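Local atomic coordinates of uncharacterized protein (Magnetospirillum magneticum AMB-1, PDB entry 5MU5), a protein that probably acts as a Maf-family glycosyltransferase that glycosylates flagellin and is involved in formation of the bacterial flagellum. Residues V90-V94 with T597-A601; G120-M124 with C202-V207; S549-L554 with A590-V594; E556-A560 with V574-L579; Y605-V609 with F621-I625. All coordinates share one frame; numbering follows the deposited sequence.

Contacts 3, 4 and 5 pack the helices of the C-terminal bundle against each other, contact 2 lies inside the Maf N-terminal domain, and contact 1 joins the two. Helix 589-609 serves contacts 1, 3 and 5, while helix 546-564 serves contacts 3 and 4. Contacts 1, 2, 3 and 5 are buried; contact 4 is partly so, with an exposed glutamate on its solvent side. No hydrogen bond crosses between the helices of contacts 3, 4 and 5: aliphatic groups dominate contact 3, sulfur and small side chains contact 4, aromatic rings contact 5. Contacts 1 and 2, where loops meet their partners, add polar bonds. I205 touches M599 and M600, tying contact 2 to contact 1.

Contact 1. Residues V90-V94 with T597-A601; sequences VDLIV and TLMMA
T597 donates from OG1 to D91 OD1 over 3.0 Å, coming at the carboxylate from above its plane, 39° out of it. The two side chains meet nearly perpendicular to one another. The other branch of the threonine, CG2, rests against I93 CG2 at 3.7 Å. V94 adds its CG2, which sits 3.3 Å from T597 O, a carbonyl that also takes the helical bond from A601 N; the same methyl meets M600 CB at 3.9 Å. With its chain bent at both outer torsions, M600 turns CE back to V90 CG2, 4.1 Å away, where the valine is exposed to solvent. D91 is the N-cap of helix 92-107, at this junction of the Maf N-terminal domain with the helical bundle, and its second oxygen does the capping: V94 N reaches OD2 at 3.3 Å, again from above the carboxylate plane. A chi1 of 62° tucks the carboxylate back over its own main chain, where it can serve its own helix with OD2 and helix 589-609 with OD1. The start of the helix would probably stabilise its negative charge. Farther out, L242 N also bonds T597 OG1, so two partners fix the rotation of the hydroxyl. F241 touches D91 and M600, and I93 leans on L242 and on M632 of helix 618-646.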
# COMPACT_ATOMS: atom_id res chain seq x y z
N VAL A 90 8.83 -1.41 -11.96
CA VAL A 90 10.28 -1.13 -12.09
C VAL A 90 10.57 0.20 -12.86
O VAL A 90 9.99 0.48 -13.92
CB VAL A 90 11.04 -2.32 -12.73
CG1 VAL A 90 12.54 -2.04 -12.89
CG2 VAL A 90 10.84 -3.59 -11.90
N ASP A 91 11.47 0.99 -12.29
CA ASP A 91 11.84 2.28 -12.84
C ASP A 91 13.15 2.17 -13.59
O ASP A 91 13.84 1.17 -13.50
CB ASP A 91 11.97 3.29 -11.71
CG ASP A 91 13.07 2.93 -10.72
OD1 ASP A 91 13.62 3.83 -10.06
OD2 ASP A 91 13.38 1.74 -10.59
N LEU A 92 13.52 3.24 -14.28
CA LEU A 92 14.73 3.26 -15.12
C LEU A 92 16.01 2.96 -14.34
O LEU A 92 16.93 2.32 -14.84
CB LEU A 92 14.87 4.63 -15.79
CG LEU A 92 13.66 5.09 -16.60
CD1 LEU A 92 13.86 6.54 -17.03
CD2 LEU A 92 13.42 4.17 -17.79
N ILE A 93 16.08 3.41 -13.10
CA ILE A 93 17.26 3.20 -12.32
C ILE A 93 17.47 1.73 -11.97
O ILE A 93 18.57 1.22 -12.08
CB ILE A 93 17.24 4.10 -11.09
CG1 ILE A 93 17.35 5.55 -11.57
CG2 ILE A 93 18.39 3.75 -10.16
CD1 ILE A 93 17.21 6.58 -10.48
N VAL A 94 16.41 1.06 -11.57
CA VAL A 94 16.51 -0.34 -11.24
C VAL A 94 16.72 -1.15 -12.49
O VAL A 94 17.44 -2.12 -12.47
CB VAL A 94 15.27 -0.82 -10.47
CG1 VAL A 94 15.32 -2.34 -10.25
CG2 VAL A 94 15.22 -0.12 -9.13
N THR A 597 13.17 2.86 -4.98
CA THR A 597 14.19 2.51 -5.92
C THR A 597 15.18 1.52 -5.31
O THR A 597 15.37 0.42 -5.87
CB THR A 597 14.82 3.78 -6.46
OG1 THR A 597 13.80 4.52 -7.16
CG2 THR A 597 15.98 3.46 -7.41
N LEU A 598 15.74 1.85 -4.15
CA LEU A 598 16.70 0.94 -3.49
C LEU A 598 16.12 -0.45 -3.10
O LEU A 598 16.80 -1.47 -3.25
CB LEU A 598 17.31 1.59 -2.26
CG LEU A 598 18.09 2.89 -2.50
CD1 LEU A 598 18.69 3.38 -1.20
CD2 LEU A 598 19.18 2.73 -3.55
N MET A 599 14.87 -0.49 -2.63
CA MET A 599 14.24 -1.75 -2.25
C MET A 599 13.93 -2.63 -3.46
O MET A 599 13.99 -3.85 -3.36
CB MET A 599 12.97 -1.55 -1.43
CG MET A 599 13.19 -1.13 0.02
SD MET A 599 14.06 -2.36 1.04
CE MET A 599 15.76 -1.87 0.81
N MET A 600 13.61 -2.02 -4.58
CA MET A 600 13.40 -2.79 -5.77
C MET A 600 14.71 -3.34 -6.30
O MET A 600 14.73 -4.47 -6.81
CB MET A 600 12.73 -1.94 -6.82
CG MET A 600 11.32 -1.64 -6.40
SD MET A 600 10.43 -3.17 -6.09
CE MET A 600 10.21 -3.68 -7.81
N ALA A 601 15.79 -2.55 -6.19
CA ALA A 601 17.10 -3.05 -6.56
C ALA A 601 17.45 -4.26 -5.69
O ALA A 601 17.91 -5.26 -6.19
CB ALA A 601 18.14 -1.97 -6.44

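Contact 2. Residues G120-M124 with C202-V207; sequences GGFHM and CCPIVV
H123 and C203 make the direct hydrogen bond of this contact: NE2 donates to C203 O over 2.8 Å, nearly straight at 169°. The oxygen lies in the imidazole plane, whereas the donor stands above the carbonyl plane, 44° out of it. Two waters add indirect bonds. Water 2 accepts from H123 N and donates to V206 O, both at 2.9 Å; water 1 accepts from F122 N, but its link to V206 O is weak. Sulfur supplies the next layer. C203 SG sits over a face of the F122 ring, 4.6 Å from its centroid, while C202 SG meets the edge of that ring at CE1, 3.8 Å away. Apolar packing completes the set: V206 CG2 presses on F122 CB at 3.4 Å. With CG anti to the backbone N (chi1 -172°), the phenyl turns back so that its CD1 lies over the centre of the H123 ring. A leucine at H123 would probably leave C203 O without its donor and H148, which bonds ND1, without its partner. The segments join the start of strand 123-127, an inner strand of the four-stranded parallel sheet, to the loop that follows helix 188-202 and leads into the adjacent strand 211-214, the end of a beta-alpha-beta crossover.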
# COMPACT_ATOMS: atom_id res chain seq x y z
N GLY A 120 17.15 -21.48 2.09
CA GLY A 120 17.39 -20.11 2.56
C GLY A 120 16.11 -19.30 2.65
O GLY A 120 15.08 -19.80 3.11
N GLY A 121 16.16 -18.05 2.20
CA GLY A 121 15.01 -17.16 2.25
C GLY A 121 14.96 -16.37 3.56
O GLY A 121 15.27 -16.91 4.65
N PHE A 122 14.57 -15.11 3.44
CA PHE A 122 14.53 -14.19 4.57
C PHE A 122 13.45 -14.58 5.55
O PHE A 122 13.70 -14.63 6.75
CB PHE A 122 14.28 -12.77 4.08
CG PHE A 122 14.42 -11.73 5.15
CD1 PHE A 122 13.38 -11.49 6.03
CD2 PHE A 122 15.57 -10.99 5.26
CE1 PHE A 122 13.49 -10.53 7.03
CE2 PHE A 122 15.69 -10.02 6.24
CZ PHE A 122 14.66 -9.79 7.13
N HIS A 123 12.25 -14.86 5.01
CA HIS A 123 11.07 -15.15 5.81
C HIS A 123 10.74 -16.61 5.85
O HIS A 123 10.99 -17.35 4.90
CB HIS A 123 9.86 -14.43 5.23
CG HIS A 123 9.97 -12.94 5.24
ND1 HIS A 123 9.74 -12.20 6.37
CD2 HIS A 123 10.23 -12.05 4.25
CE1 HIS A 123 9.85 -10.91 6.09
NE2 HIS A 123 10.16 -10.80 4.81
N MET A 124 10.20 -17.03 6.98
CA MET A 124 9.66 -18.37 7.15
C MET A 124 8.27 -18.23 7.71
O MET A 124 8.07 -17.53 8.71
CB MET A 124 10.47 -19.16 8.15
CG MET A 124 9.75 -20.42 8.57
SD MET A 124 10.88 -21.60 9.29
CE MET A 124 11.78 -22.06 7.79
N CYS A 202 8.08 -6.27 8.64
CA CYS A 202 9.40 -6.76 8.89
C CYS A 202 10.30 -6.48 7.71
O CYS A 202 11.30 -5.81 7.86
CB CYS A 202 9.36 -8.25 9.17
SG CYS A 202 11.02 -8.91 9.40
N CYS A 203 9.95 -6.99 6.54
CA CYS A 203 10.74 -6.73 5.35
C CYS A 203 10.02 -7.20 4.09
O CYS A 203 10.30 -8.29 3.56
CB CYS A 203 12.06 -7.45 5.46
SG CYS A 203 13.20 -6.78 4.28
N PRO A 204 9.10 -6.39 3.59
CA PRO A 204 8.20 -6.89 2.57
C PRO A 204 8.87 -7.28 1.26
O PRO A 204 8.41 -8.17 0.54
CB PRO A 204 7.26 -5.70 2.32
CG PRO A 204 8.08 -4.52 2.67
CD PRO A 204 8.98 -4.93 3.79
N ILE A 205 9.99 -6.64 0.96
CA ILE A 205 10.52 -6.76 -0.38
C ILE A 205 11.15 -8.11 -0.76
O ILE A 205 11.14 -8.46 -1.94
CB ILE A 205 11.47 -5.58 -0.67
CG1 ILE A 205 11.36 -5.21 -2.15
CG2 ILE A 205 12.89 -5.89 -0.21
CD1 ILE A 205 9.95 -4.96 -2.65
N VAL A 206 11.65 -8.88 0.20
CA VAL A 206 12.34 -10.13 -0.13
C VAL A 206 11.55 -11.36 0.20
O VAL A 206 12.05 -12.28 0.85
CB VAL A 206 13.74 -10.24 0.52
CG1 VAL A 206 14.68 -9.24 -0.12
CG2 VAL A 206 13.69 -10.06 2.03
N VAL A 207 10.32 -11.42 -0.30
CA VAL A 207 9.52 -12.61 -0.06
C VAL A 207 9.99 -13.80 -0.87
O VAL A 207 9.56 -14.90 -0.60
CB VAL A 207 8.02 -12.41 -0.36
CG1 VAL A 207 7.42 -11.50 0.70
CG2 VAL A 207 7.78 -11.89 -1.78
O HOH W 1 14.95 -13.99 0.72
O HOH W 2 11.70 -14.89 2.15

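Contact 3. Residues S549-L554 with A590-V594; sequences SIVTLL and AQFFV
I550 and L553 pack on A590 and V594 where helix 546-564 crosses helix 589-609 in the Maf helical bundle. The short segment axes cross at -65° and approach to 9.1 Å; the small side chain of A590 lets the backbones come close, with the CA atoms of I550 and A590 4.6 Å apart. A590 CB points into the other helix and lies 3.7 Å from S549 O. I550 uses three atoms: CG1 lies on the A590 backbone at CA, CG2 touches V594 CG1 at 3.7 Å, and CD1 sits over one face of the F593 ring, 4.0 Å from its centroid, in a CH-pi contact displaced toward the rim. L553 has CG anti to the backbone N (chi1 -177°), a setting that sends CD2 across to V594 CG2 at 3.5 Å, the two side chains overlapping head to tail. The same CD2 borders A590 O and the CG methylene of Q591. The next residue, L554, brings CD2 to V594 CG1 at 3.7 Å, so L553 packs on one methyl of V594, and L554 with I550 on the other. Polar ends look to other partners: S549 OG bonds E544, and the Q591 amide bonds T588 N through OE1 and M578 O through NE2. With no hydrogen bond between the two segments, the crossing depends on the fit of branched aliphatic groups round one alanine and against the F593 ring face, a joint set by shape and without strongly directional bonds.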
# COMPACT_ATOMS: atom_id res chain seq x y z
N SER A 549 20.21 15.69 3.01
CA SER A 549 19.58 14.55 3.68
C SER A 549 19.51 13.29 2.81
O SER A 549 19.68 12.17 3.29
CB SER A 549 18.14 14.88 4.03
OG SER A 549 18.05 16.10 4.73
N ILE A 550 19.20 13.49 1.54
CA ILE A 550 19.03 12.38 0.63
C ILE A 550 20.38 11.74 0.35
O ILE A 550 20.55 10.53 0.48
CB ILE A 550 18.34 12.81 -0.68
CG1 ILE A 550 16.91 13.29 -0.37
CG2 ILE A 550 18.29 11.65 -1.65
CD1 ILE A 550 16.27 14.13 -1.46
N VAL A 551 21.35 12.57 0.01
CA VAL A 551 22.69 12.11 -0.30
C VAL A 551 23.34 11.41 0.91
O VAL A 551 24.08 10.44 0.75
CB VAL A 551 23.52 13.29 -0.80
CG1 VAL A 551 24.99 12.92 -0.89
CG2 VAL A 551 22.97 13.73 -2.15
N THR A 552 23.05 11.91 2.10
CA THR A 552 23.48 11.28 3.35
C THR A 552 22.87 9.88 3.50
O THR A 552 23.57 8.91 3.83
CB THR A 552 23.08 12.19 4.55
OG1 THR A 552 23.84 13.40 4.48
CG2 THR A 552 23.33 11.51 5.89
N LEU A 553 21.57 9.78 3.26
CA LEU A 553 20.89 8.49 3.32
C LEU A 553 21.47 7.49 2.30
O LEU A 553 21.70 6.32 2.60
CB LEU A 553 19.37 8.67 3.09
CG LEU A 553 18.52 7.39 3.20
CD1 LEU A 553 18.78 6.62 4.49
CD2 LEU A 553 17.04 7.70 3.05
N LEU A 554 21.69 7.97 1.09
CA LEU A 554 22.24 7.14 0.03
C LEU A 554 23.61 6.64 0.43
O LEU A 554 23.93 5.48 0.22
CB LEU A 554 22.33 7.94 -1.26
CG LEU A 554 20.99 8.23 -1.94
CD1 LEU A 554 21.21 9.15 -3.14
CD2 LEU A 554 20.32 6.93 -2.38
N ALA A 590 13.73 12.26 2.66
CA ALA A 590 14.82 11.45 2.11
C ALA A 590 14.40 10.00 1.89
O ALA A 590 14.66 9.42 0.85
CB ALA A 590 16.03 11.50 3.03
N GLN A 591 13.70 9.44 2.86
CA GLN A 591 13.25 8.07 2.74
C GLN A 591 12.22 7.88 1.63
O GLN A 591 12.24 6.88 0.93
CB GLN A 591 12.66 7.60 4.05
CG GLN A 591 13.73 7.27 5.06
CD GLN A 591 13.14 7.00 6.42
OE1 GLN A 591 12.17 7.65 6.83
NE2 GLN A 591 13.74 6.05 7.15
N PHE A 592 11.30 8.82 1.51
CA PHE A 592 10.34 8.76 0.42
C PHE A 592 11.03 8.84 -0.91
O PHE A 592 10.63 8.18 -1.85
CB PHE A 592 9.32 9.88 0.49
CG PHE A 592 8.15 9.58 1.36
CD1 PHE A 592 7.29 8.56 1.03
CD2 PHE A 592 7.90 10.35 2.48
CE1 PHE A 592 6.20 8.29 1.82
CE2 PHE A 592 6.81 10.09 3.28
CZ PHE A 592 5.96 9.06 2.94
N PHE A 593 12.05 9.67 -1.01
CA PHE A 593 12.76 9.83 -2.28
C PHE A 593 13.42 8.58 -2.81
O PHE A 593 13.32 8.30 -3.99
CB PHE A 593 13.78 10.96 -2.22
CG PHE A 593 13.29 12.22 -2.83
CD1 PHE A 593 12.33 12.98 -2.22
CD2 PHE A 593 13.80 12.64 -4.06
CE1 PHE A 593 11.87 14.14 -2.80
CE2 PHE A 593 13.34 13.80 -4.65
CZ PHE A 593 12.38 14.55 -4.02
N VAL A 594 14.06 7.81 -1.94
CA VAL A 594 14.92 6.72 -2.38
C VAL A 594 14.48 5.29 -2.06
O VAL A 594 14.93 4.36 -2.74
CB VAL A 594 16.34 6.91 -1.84
CG1 VAL A 594 16.89 8.26 -2.29
CG2 VAL A 594 16.40 6.79 -0.32

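Contact 4. Residues E556-A560 with V574-L579; sequences ECAQA and VLSEML
C557, M578 and A560 carry this joint between two helices. M578 stretches across with its chain extended beyond CG (chi3 -176°), bringing the end of the thioether to the backbone of the other helix: CE packs 3.6 Å from E556 O, an oxygen whose hydrogen bond is with A560 N. SD passes C557 SG at 4.3 Å and flanks CB of the solvent-exposed E556. C557 faces the more buried side, where its CB meets L575 CD2 and its SG meets L579 CD2, each at 3.9 Å. A560, whose CB points toward the partner, sets that atom against V574 CG1 at 3.7 Å and also nears M578 CE. An alanine in place of M578 would probably open a gap beside E556 O and strip A560 and C557 of packing on that side. The segments run antiparallel, at 170° and 10.1 Å between axes, as a helical hairpin of 546-564 and 568-579 joined by a very short turn. Two more helices of the bundle pack on it: L598 and M599 of 589-609 touch C557, L575 and L579, while I633 of 618-646 backs C557.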
# COMPACT_ATOMS: atom_id res chain seq x y z
N GLU A 556 24.69 6.11 3.39
CA GLU A 556 24.54 5.10 4.44
C GLU A 556 24.12 3.73 3.87
O GLU A 556 24.55 2.69 4.37
CB GLU A 556 23.57 5.58 5.54
CG GLU A 556 24.15 6.71 6.40
CD GLU A 556 23.13 7.40 7.32
OE1 GLU A 556 21.91 7.15 7.19
OE2 GLU A 556 23.56 8.22 8.19
N CYS A 557 23.34 3.73 2.79
CA CYS A 557 22.96 2.48 2.12
C CYS A 557 24.11 1.88 1.34
O CYS A 557 24.21 0.66 1.25
CB CYS A 557 21.80 2.71 1.15
SG CYS A 557 20.30 3.32 1.93
N ALA A 558 24.95 2.73 0.76
CA ALA A 558 26.12 2.28 0.03
C ALA A 558 27.05 1.59 1.01
O ALA A 558 27.55 0.48 0.75
CB ALA A 558 26.83 3.46 -0.62
N GLN A 559 27.24 2.23 2.15
CA GLN A 559 28.11 1.70 3.20
C GLN A 559 27.60 0.36 3.75
O GLN A 559 28.39 -0.55 4.03
CB GLN A 559 28.22 2.73 4.33
CG GLN A 559 29.20 2.36 5.44
CD GLN A 559 30.62 2.20 4.91
OE1 GLN A 559 31.06 2.97 4.07
NE2 GLN A 559 31.32 1.19 5.40
N ALA A 560 26.28 0.26 3.91
CA ALA A 560 25.64 -0.97 4.36
C ALA A 560 25.94 -2.12 3.41
O ALA A 560 26.28 -3.20 3.85
CB ALA A 560 24.13 -0.78 4.46
N VAL A 574 19.55 -4.41 7.62
CA VAL A 574 20.17 -3.10 7.76
C VAL A 574 19.53 -2.07 6.82
O VAL A 574 19.26 -0.95 7.24
CB VAL A 574 21.69 -3.16 7.55
CG1 VAL A 574 22.30 -1.76 7.55
CG2 VAL A 574 22.32 -3.98 8.66
N LEU A 575 19.27 -2.44 5.58
CA LEU A 575 18.64 -1.51 4.63
C LEU A 575 17.21 -1.18 5.03
O LEU A 575 16.77 -0.04 4.92
CB LEU A 575 18.63 -2.07 3.20
CG LEU A 575 19.98 -2.16 2.49
CD1 LEU A 575 19.79 -2.88 1.16
CD2 LEU A 575 20.58 -0.77 2.29
N SER A 576 16.47 -2.19 5.47
CA SER A 576 15.09 -1.96 5.89
C SER A 576 15.04 -0.94 7.02
O SER A 576 14.28 0.04 6.93
CB SER A 576 14.40 -3.24 6.33
OG SER A 576 14.11 -4.03 5.19
N GLU A 577 15.86 -1.16 8.06
CA GLU A 577 15.93 -0.23 9.19
C GLU A 577 16.18 1.22 8.75
O GLU A 577 15.56 2.13 9.27
CB GLU A 577 16.98 -0.66 10.21
CG GLU A 577 17.20 0.36 11.32
CD GLU A 577 18.19 -0.13 12.37
OE1 GLU A 577 18.96 -1.08 12.09
OE2 GLU A 577 18.21 0.45 13.48
N MET A 578 17.07 1.41 7.78
CA MET A 578 17.34 2.74 7.25
C MET A 578 16.24 3.31 6.38
O MET A 578 16.08 4.52 6.32
CB MET A 578 18.59 2.70 6.38
CG MET A 578 19.85 2.51 7.16
SD MET A 578 21.23 2.30 6.03
CE MET A 578 22.53 1.97 7.23
N LEU A 579 15.50 2.47 5.66
CA LEU A 579 14.57 2.98 4.65
C LEU A 579 13.09 2.93 5.00
O LEU A 579 12.34 3.82 4.58
CB LEU A 579 14.79 2.23 3.35
CG LEU A 579 16.18 2.39 2.76
CD1 LEU A 579 16.28 1.47 1.56
CD2 LEU A 579 16.48 3.82 2.37

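Contact 5. Residues Y605-V609 with F621-I625; sequences YDYYV and FWEII
V609 N donates to Y605 O over 2.9 Å, and the same nitrogen lies in the plane of the F621 ring, at its edge. V609 CG1 approaches that ring obliquely, 3.5 Å from F621 CD2. A chi1 of -169°, CG anti to the backbone N, carries the phenyl across to helix 589-609, where F621 CE2 also comes within 3.9 Å of Y608 CB, so the ring touches two successive residues of the opposing helix. W622 faces the same valine: V609 CG1 stands over the centre of the indole, about 4.2 Å above its plane. The fit of that methyl to I625 CD1 is doubtful in the model. Helices 589-609 and 618-646 form an antiparallel helical hairpin here, the short axes lying 11.0 Å apart at 167°, in the flagellin glycosyltransferase helical bundle. One turn earlier on the first helix, Y605 takes the chi1 of 69° that is uncommon for an aromatic residue in a helix, and so presents a ring face to I625. I625 CG2 sits over that face 4.0 Å from the centroid, displaced toward the rim, as a CH-pi contact. Near the far end of the indole, W622 CH2 meets Y605 CE1 at 4.2 Å. Around this, F112 meets the rings of both Y608 and F621 edge-to-face. L571 of helix 568-579 touches both Y605 and W622, and M561 of helix 546-564 touches Y605 and I625.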
# COMPACT_ATOMS: atom_id res chain seq x y z
N TYR A 605 18.47 -8.10 -6.96
CA TYR A 605 19.66 -8.88 -6.69
C TYR A 605 19.40 -10.08 -5.78
O TYR A 605 20.00 -11.12 -5.95
CB TYR A 605 20.83 -8.01 -6.22
CG TYR A 605 20.75 -7.36 -4.86
CD1 TYR A 605 20.85 -8.11 -3.68
CD2 TYR A 605 20.67 -5.98 -4.76
CE1 TYR A 605 20.82 -7.49 -2.44
CE2 TYR A 605 20.65 -5.35 -3.53
CZ TYR A 605 20.72 -6.12 -2.38
OH TYR A 605 20.69 -5.52 -1.14
N ASP A 606 18.46 -9.96 -4.85
CA ASP A 606 18.17 -11.04 -3.93
C ASP A 606 17.64 -12.26 -4.67
O ASP A 606 17.98 -13.40 -4.35
CB ASP A 606 17.17 -10.59 -2.86
CG ASP A 606 16.70 -11.74 -2.00
OD1 ASP A 606 17.47 -12.20 -1.12
OD2 ASP A 606 15.55 -12.21 -2.24
N TYR A 607 16.81 -12.01 -5.67
CA TYR A 607 16.26 -13.06 -6.48
C TYR A 607 17.38 -13.80 -7.21
O TYR A 607 17.45 -15.03 -7.18
CB TYR A 607 15.24 -12.50 -7.49
CG TYR A 607 14.63 -13.57 -8.36
CD1 TYR A 607 13.49 -14.25 -7.97
CD2 TYR A 607 15.23 -13.92 -9.56
CE1 TYR A 607 12.95 -15.26 -8.76
CE2 TYR A 607 14.70 -14.91 -10.36
CZ TYR A 607 13.55 -15.58 -9.96
OH TYR A 607 13.04 -16.58 -10.76
N TYR A 608 18.27 -13.05 -7.84
CA TYR A 608 19.29 -13.69 -8.68
C TYR A 608 20.47 -14.32 -7.92
O TYR A 608 20.99 -15.35 -8.37
CB TYR A 608 19.74 -12.76 -9.81
CG TYR A 608 18.64 -12.56 -10.85
CD1 TYR A 608 18.31 -13.58 -11.72
CD2 TYR A 608 17.94 -11.36 -10.94
CE1 TYR A 608 17.32 -13.41 -12.68
CE2 TYR A 608 16.94 -11.18 -11.88
CZ TYR A 608 16.63 -12.21 -12.74
OH TYR A 608 15.65 -12.08 -13.69
N VAL A 609 20.89 -13.75 -6.79
CA VAL A 609 22.01 -14.36 -6.05
C VAL A 609 21.72 -15.77 -5.53
O VAL A 609 22.64 -16.59 -5.43
CB VAL A 609 22.51 -13.54 -4.83
CG1 VAL A 609 23.18 -12.29 -5.28
CG2 VAL A 609 21.39 -13.24 -3.85
N PHE A 621 29.51 -12.96 -7.96
CA PHE A 621 28.26 -12.26 -8.26
C PHE A 621 27.93 -11.26 -7.18
O PHE A 621 27.43 -10.19 -7.46
CB PHE A 621 27.11 -13.23 -8.44
CG PHE A 621 25.86 -12.59 -9.00
CD1 PHE A 621 25.91 -11.82 -10.14
CD2 PHE A 621 24.63 -12.80 -8.40
CE1 PHE A 621 24.77 -11.24 -10.65
CE2 PHE A 621 23.49 -12.24 -8.92
CZ PHE A 621 23.56 -11.44 -10.04
N TRP A 622 28.22 -11.62 -5.93
CA TRP A 622 28.10 -10.68 -4.83
C TRP A 622 28.96 -9.43 -5.07
O TRP A 622 28.53 -8.32 -4.80
CB TRP A 622 28.46 -11.33 -3.49
CG TRP A 622 27.27 -11.84 -2.73
CD1 TRP A 622 27.03 -13.13 -2.36
CD2 TRP A 622 26.16 -11.07 -2.27
NE1 TRP A 622 25.84 -13.21 -1.68
CE2 TRP A 622 25.29 -11.96 -1.60
CE3 TRP A 622 25.83 -9.71 -2.32
CZ2 TRP A 622 24.10 -11.54 -1.01
CZ3 TRP A 622 24.66 -9.29 -1.73
CH2 TRP A 622 23.79 -10.20 -1.09
N GLU A 623 30.18 -9.60 -5.56
CA GLU A 623 31.04 -8.45 -5.85
C GLU A 623 30.42 -7.58 -6.98
O GLU A 623 30.39 -6.35 -6.89
CB GLU A 623 32.46 -8.90 -6.17
CG GLU A 623 33.37 -7.85 -6.82
CD GLU A 623 33.40 -6.51 -6.08
OE1 GLU A 623 33.23 -6.46 -4.85
OE2 GLU A 623 33.59 -5.48 -6.76
N ILE A 624 29.90 -8.23 -8.02
CA ILE A 624 29.17 -7.53 -9.08
C ILE A 624 28.02 -6.70 -8.52
O ILE A 624 27.81 -5.54 -8.92
CB ILE A 624 28.65 -8.52 -10.12
CG1 ILE A 624 29.83 -9.00 -10.97
CG2 ILE A 624 27.59 -7.87 -11.01
CD1 ILE A 624 29.51 -10.15 -11.90
N ILE A 625 27.24 -7.30 -7.63
CA ILE A 625 26.10 -6.63 -7.03
C ILE A 625 26.55 -5.41 -6.22
O ILE A 625 25.92 -4.35 -6.29
CB ILE A 625 25.34 -7.60 -6.11
CG1 ILE A 625 24.58 -8.60 -6.96
CG2 ILE A 625 24.35 -6.87 -5.22
CD1 ILE A 625 24.16 -9.80 -6.19